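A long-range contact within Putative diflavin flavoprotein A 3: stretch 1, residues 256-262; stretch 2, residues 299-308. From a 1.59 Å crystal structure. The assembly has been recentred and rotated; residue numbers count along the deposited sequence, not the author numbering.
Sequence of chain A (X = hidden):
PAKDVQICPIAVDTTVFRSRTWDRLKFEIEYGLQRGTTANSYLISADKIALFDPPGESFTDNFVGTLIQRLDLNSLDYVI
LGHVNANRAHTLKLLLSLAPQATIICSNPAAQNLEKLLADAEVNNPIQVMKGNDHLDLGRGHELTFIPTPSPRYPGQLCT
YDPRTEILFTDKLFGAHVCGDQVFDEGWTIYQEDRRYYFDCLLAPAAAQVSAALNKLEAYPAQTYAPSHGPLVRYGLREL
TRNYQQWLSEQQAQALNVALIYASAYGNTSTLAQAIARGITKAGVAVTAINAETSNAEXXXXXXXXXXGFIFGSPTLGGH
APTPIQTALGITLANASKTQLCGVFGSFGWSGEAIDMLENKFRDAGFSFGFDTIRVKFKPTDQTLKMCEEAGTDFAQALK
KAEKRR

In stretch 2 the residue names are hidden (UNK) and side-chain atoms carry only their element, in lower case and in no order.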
ATOM      1  N   LEU A 256     -19.647  10.365   9.075  1.00 36.60           N
ATOM      2  CA  LEU A 256     -19.928  10.058   7.687  1.00 30.60           C
ATOM      3  C   LEU A 256     -18.829   9.187   7.093  1.00 33.28           C
ATOM      4  O   LEU A 256     -17.668   9.257   7.510  1.00 28.18           O
ATOM      5  CB  LEU A 256     -20.097  11.350   6.893  1.00 29.59           C
ATOM      6  CG  LEU A 256     -21.358  12.144   7.267  1.00 36.50           C
ATOM      7  CD1 LEU A 256     -21.418  13.473   6.525  1.00 35.15           C
ATOM      8  CD2 LEU A 256     -22.644  11.335   7.006  1.00 32.95           C
ATOM      9  N   ASN A 257     -19.207   8.355   6.129  1.00 31.98           N
ATOM     10  CA  ASN A 257     -18.266   7.449   5.488  1.00 29.74           C
ATOM     11  C   ASN A 257     -18.498   7.374   3.978  1.00 31.35           C
ATOM     12  O   ASN A 257     -19.643   7.397   3.510  1.00 30.47           O
ATOM     13  CB  ASN A 257     -18.368   6.055   6.105  1.00 29.18           C
ATOM     14  CG  ASN A 257     -17.565   5.017   5.345  1.00 33.75           C
ATOM     15  OD1 ASN A 257     -17.966   4.591   4.262  1.00 36.40           O
ATOM     16  ND2 ASN A 257     -16.433   4.592   5.914  1.00 31.09           N
ATOM     17  N   VAL A 258     -17.410   7.285   3.220  1.00 24.98           N
ATOM     18  CA  VAL A 258     -17.507   7.129   1.774  1.00 26.67           C
ATOM     19  C   VAL A 258     -16.913   5.797   1.358  1.00 26.21           C
ATOM     20  O   VAL A 258     -15.800   5.466   1.759  1.00 25.28           O
ATOM     21  CB  VAL A 258     -16.775   8.256   1.012  1.00 28.70           C
ATOM     22  CG1 VAL A 258     -16.717   7.938  -0.488  1.00 27.44           C
ATOM     23  CG2 VAL A 258     -17.443   9.604   1.269  1.00 26.28           C
ATOM     24  N   ALA A 259     -17.663   5.037   0.563  1.00 26.14           N
ATOM     25  CA  ALA A 259     -17.154   3.812  -0.052  1.00 24.08           C
ATOM     26  C   ALA A 259     -16.456   4.179  -1.357  1.00 28.59           C
ATOM     27  O   ALA A 259     -17.078   4.704  -2.279  1.00 29.92           O
ATOM     28  CB  ALA A 259     -18.274   2.824  -0.298  1.00 21.37           C
ATOM     29  N   LEU A 260     -15.155   3.926  -1.420  1.00 27.98           N
ATOM     30  CA  LEU A 260     -14.357   4.313  -2.571  1.00 22.97           C
ATOM     31  C   LEU A 260     -13.895   3.060  -3.270  1.00 26.67           C
ATOM     32  O   LEU A 260     -12.957   2.395  -2.828  1.00 26.70           O
ATOM     33  CB  LEU A 260     -13.165   5.173  -2.144  1.00 23.79           C
ATOM     34  CG  LEU A 260     -12.065   5.469  -3.165  1.00 30.58           C
ATOM     35  CD1 LEU A 260     -12.624   6.228  -4.339  1.00 31.48           C
ATOM     36  CD2 LEU A 260     -10.946   6.270  -2.503  1.00 34.73           C
ATOM     37  N   ILE A 261     -14.581   2.733  -4.356  1.00 24.78           N
ATOM     38  CA  ILE A 261     -14.333   1.508  -5.097  1.00 25.48           C
ATOM     39  C   ILE A 261     -13.438   1.794  -6.300  1.00 27.76           C
ATOM     40  O   ILE A 261     -13.850   2.521  -7.209  1.00 27.89           O
ATOM     41  CB  ILE A 261     -15.668   0.886  -5.568  1.00 23.47           C
ATOM     42  CG1 ILE A 261     -16.553   0.585  -4.354  1.00 24.07           C
ATOM     43  CG2 ILE A 261     -15.410  -0.342  -6.427  1.00 27.17           C
ATOM     44  CD1 ILE A 261     -17.999   0.288  -4.684  1.00 34.47           C
ATOM     45  N   TYR A 262     -12.219   1.258  -6.312  1.00 20.08           N
ATOM     46  CA  TYR A 262     -11.369   1.424  -7.493  1.00 21.78           C
ATOM     47  C   TYR A 262     -10.911   0.080  -8.061  1.00 26.85           C
ATOM     48  O   TYR A 262     -10.948  -0.940  -7.375  1.00 26.96           O
ATOM     49  CB  TYR A 262     -10.170   2.325  -7.183  1.00 22.70           C
ATOM     50  CG  TYR A 262      -9.326   1.925  -5.995  1.00 27.43           C
ATOM     51  CD1 TYR A 262      -8.304   1.005  -6.127  1.00 31.51           C
ATOM     52  CD2 TYR A 262      -9.531   2.500  -4.743  1.00 29.20           C
ATOM     53  CE1 TYR A 262      -7.520   0.648  -5.040  1.00 35.70           C
ATOM     54  CE2 TYR A 262      -8.750   2.156  -3.659  1.00 30.58           C
ATOM     55  CZ  TYR A 262      -7.742   1.230  -3.811  1.00 35.73           C
ATOM     56  OH  TYR A 262      -6.951   0.876  -2.733  1.00 38.22           O
ATOM     57  N   UNK A 299     -17.870  -7.737   1.305  1.00 29.27           N
ATOM     58  CA  UNK A 299     -17.144  -6.504   1.602  1.00 37.79           C
ATOM     59  C   UNK A 299     -17.829  -5.304   0.963  1.00 31.77           C
ATOM     60  O   UNK A 299     -17.993  -4.256   1.591  1.00 31.18           O
ATOM     61  o   UNK A 299     -12.872  -6.090   1.146  1.00 71.11           O
ATOM     62  c   UNK A 299     -13.337  -7.238   1.343  1.00 68.29           C
ATOM     63  c   UNK A 299     -14.731  -7.346   1.920  1.00 57.92           C
ATOM     64  o   UNK A 299     -12.721  -8.289   1.058  1.00 68.35           O
ATOM     65  c   UNK A 299     -15.706  -6.558   1.094  1.00 44.62           C
ATOM     66  N   UNK A 300     -18.204  -5.459  -0.301  1.00 27.59           N
ATOM     67  CA  UNK A 300     -18.773  -4.344  -1.040  1.00 30.33           C
ATOM     68  C   UNK A 300     -20.154  -4.026  -0.490  1.00 31.29           C
ATOM     69  O   UNK A 300     -20.489  -2.860  -0.297  1.00 29.17           O
ATOM     70  c   UNK A 300     -17.419  -4.754  -3.109  1.00 24.92           C
ATOM     71  c   UNK A 300     -17.359  -5.305  -4.500  1.00 29.15           C
ATOM     72  c   UNK A 300     -18.840  -4.630  -2.549  1.00 26.75           C
ATOM     73  c   UNK A 300     -19.577  -3.515  -3.261  1.00 24.06           C
ATOM     74  N   UNK A 301     -20.942  -5.062  -0.213  1.00 30.73           N
ATOM     75  CA  UNK A 301     -22.253  -4.853   0.389  1.00 28.39           C
ATOM     76  C   UNK A 301     -22.129  -4.091   1.705  1.00 31.81           C
ATOM     77  O   UNK A 301     -22.849  -3.122   1.923  1.00 32.30           O
ATOM     78  n   UNK A 301     -24.901 -10.386  -1.141  1.00 43.65           N
ATOM     79  c   UNK A 301     -22.968  -6.177   0.631  1.00 28.60           C
ATOM     80  c   UNK A 301     -24.419  -9.020  -1.514  1.00 38.44           C
ATOM     81  c   UNK A 301     -24.070  -8.223  -0.270  1.00 33.18           C
ATOM     82  c   UNK A 301     -23.459  -6.870  -0.619  1.00 33.02           C
ATOM     83  N   UNK A 302     -21.223  -4.529   2.579  1.00 31.71           N
ATOM     84  CA  UNK A 302     -21.081  -3.907   3.901  1.00 39.67           C
ATOM     85  C   UNK A 302     -20.639  -2.453   3.790  1.00 33.53           C
ATOM     86  O   UNK A 302     -21.112  -1.591   4.526  1.00 32.69           O
ATOM     87  c   UNK A 302     -21.841  -6.284   5.707  1.00 90.40           C
ATOM     88  c   UNK A 302     -20.086  -4.680   4.773  1.00 51.28           C
ATOM     89  c   UNK A 302     -20.470  -6.131   5.051  1.00 75.32           C
ATOM     90  o   UNK A 302     -21.893  -6.773   6.859  1.00 97.07           O
ATOM     91  o   UNK A 302     -22.863  -5.940   5.071  1.00 90.83           O
ATOM     92  N   UNK A 303     -19.715  -2.187   2.876  1.00 29.38           N
ATOM     93  CA  UNK A 303     -19.245  -0.829   2.677  1.00 30.28           C
ATOM     94  C   UNK A 303     -20.408   0.057   2.230  1.00 33.67           C
ATOM     95  O   UNK A 303     -20.643   1.115   2.811  1.00 33.63           O
ATOM     96  c   UNK A 303     -18.112  -0.793   1.665  1.00 26.43           C
ATOM     97  N   UNK A 304     -21.143  -0.388   1.209  1.00 32.19           N
ATOM     98  CA  UNK A 304     -22.269   0.376   0.679  1.00 28.70           C
ATOM     99  C   UNK A 304     -23.383   0.516   1.729  1.00 34.04           C
ATOM    100  O   UNK A 304     -24.074   1.540   1.803  1.00 32.54           O
ATOM    101  c   UNK A 304     -24.158   0.386  -0.990  1.00 34.16           C
ATOM    102  c   UNK A 304     -22.837  -0.272  -0.600  1.00 27.67           C
ATOM    103  c   UNK A 304     -21.431   1.264  -2.088  1.00 22.91           C
ATOM    104  c   UNK A 304     -21.834  -0.165  -1.756  1.00 23.65           C
ATOM    105  N   UNK A 305     -23.535  -0.516   2.552  1.00 33.75           N
ATOM    106  CA  UNK A 305     -24.513  -0.508   3.622  1.00 35.86           C
ATOM    107  C   UNK A 305     -24.256   0.534   4.704  1.00 43.36           C
ATOM    108  O   UNK A 305     -25.196   0.976   5.365  1.00 47.15           O
ATOM    109  N   UNK A 306     -22.998   0.936   4.895  1.00 36.94           N
ATOM    110  CA  UNK A 306     -22.702   1.934   5.923  1.00 36.98           C
ATOM    111  C   UNK A 306     -22.259   3.301   5.366  1.00 34.90           C
ATOM    112  O   UNK A 306     -22.012   4.232   6.133  1.00 33.95           O
ATOM    113  c   UNK A 306     -19.254   0.927   7.527  1.00 43.89           C
ATOM    114  c   UNK A 306     -21.647   1.388   6.902  1.00 32.28           C
ATOM    115  n   UNK A 306     -17.259   0.812   5.962  1.00 32.61           N
ATOM    116  c   UNK A 306     -20.196   1.590   6.505  1.00 39.53           C
ATOM    117  c   UNK A 306     -17.776   1.283   7.285  1.00 42.85           C
ATOM    118  N   UNK A 307     -22.186   3.442   4.043  1.00 30.61           N
ATOM    119  CA  UNK A 307     -21.668   4.686   3.467  1.00 29.97           C
ATOM    120  C   UNK A 307     -22.756   5.720   3.198  1.00 33.29           C
ATOM    121  O   UNK A 307     -23.922   5.377   2.990  1.00 33.94           O
ATOM    122  c   UNK A 307     -20.905   4.411   2.165  1.00 25.71           C
ATOM    123  o   UNK A 307     -21.761   3.869   1.167  1.00 30.89           O
ATOM    124  N   UNK A 308     -22.352   6.987   3.200  1.00 30.00           N
ATOM    125  CA  UNK A 308     -23.238   8.095   2.870  1.00 30.71           C
ATOM    126  C   UNK A 308     -23.075   8.457   1.400  1.00 31.78           C
ATOM    127  O   UNK A 308     -23.942   9.094   0.795  1.00 30.97           O
ATOM    128  c   UNK A 308     -22.942   9.305   3.759  1.00 29.88           C
TER
HETATM  129  O   HOH W   1     -21.789   7.167   6.515  1.00 32.07           O
HETATM  130  O   HOH W   2     -18.115   2.014   3.725  1.00 32.40           O

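Position 299 carries three side-chain carbons in a row, the third bearing two oxygens, a carboxylate, out of reach of stretch 1; this is Glu 299. At position 300 four carbons fork at the first, one arm two carbons long, and the one-carbon arm lies 4.4 Å from CD1 of Ile 261, which identifies Ile 300. Position 301 has four carbons in a row ending in nitrogen and is out of reach of the strand: Lys 301. Position 302 again shows three carbons with two oxygens on the last; it is exposed, poorly ordered and out of reach, and is Glu 302.

A single carbon at position 303 is directed toward the strand, its CB 4.1 Å from CB of Ala 259. This is Ala 303, with its CA 5.8 Å from CA of Ala 259. Position 304 repeats the four-carbon fork with a two-carbon arm. Although its CA-to-CB bond points sideways, the end of the two-carbon arm reaches the strand, 4.0 Å from CB of Ala 259 and 4.4 Å from CD1 of Ile 261; this is Ile 304.

Position 305 has no side-chain atoms and is Gly 305; an ideal CB here would be crowded by O of Lys 301, 3.1 Å away. Position 306 has four carbons in a row ending in nitrogen, the last carbon 3.8 Å from ND2 of Asn 257. It is Lys 306, whose NZ donates to a water that itself donates to OD1 of Asn 257 and to O of Ala 303.

Position 307 has one carbon followed by one oxygen, and its CB lies 3.6 Å from OD1 of Asn 257 and 3.7 Å from N of Ala 259; it is Ser 307. Position 308 has one carbon, 3.8 Å from CD2 of Leu 256, and is Ala 308.

The contact combines apolar packing with a polar end. Strand and helix run roughly antiparallel, at 146°, and the alternation of the strand turns Ala 259 and Ile 261 toward the helix, where Ile 300, Ala 303 and Ile 304 receive them. Beyond the helix, the chain is fastened by one direct hydrogen bond, N of Ala 308 to O of Asn 257, short and nearly straight at 2.8 Å and 167°. A second water accepts weakly from N of Asn 257 and donates to O of Lys 306, adding a bridge beside it.

Stretch 2 299-308: EIKEAIGKSA
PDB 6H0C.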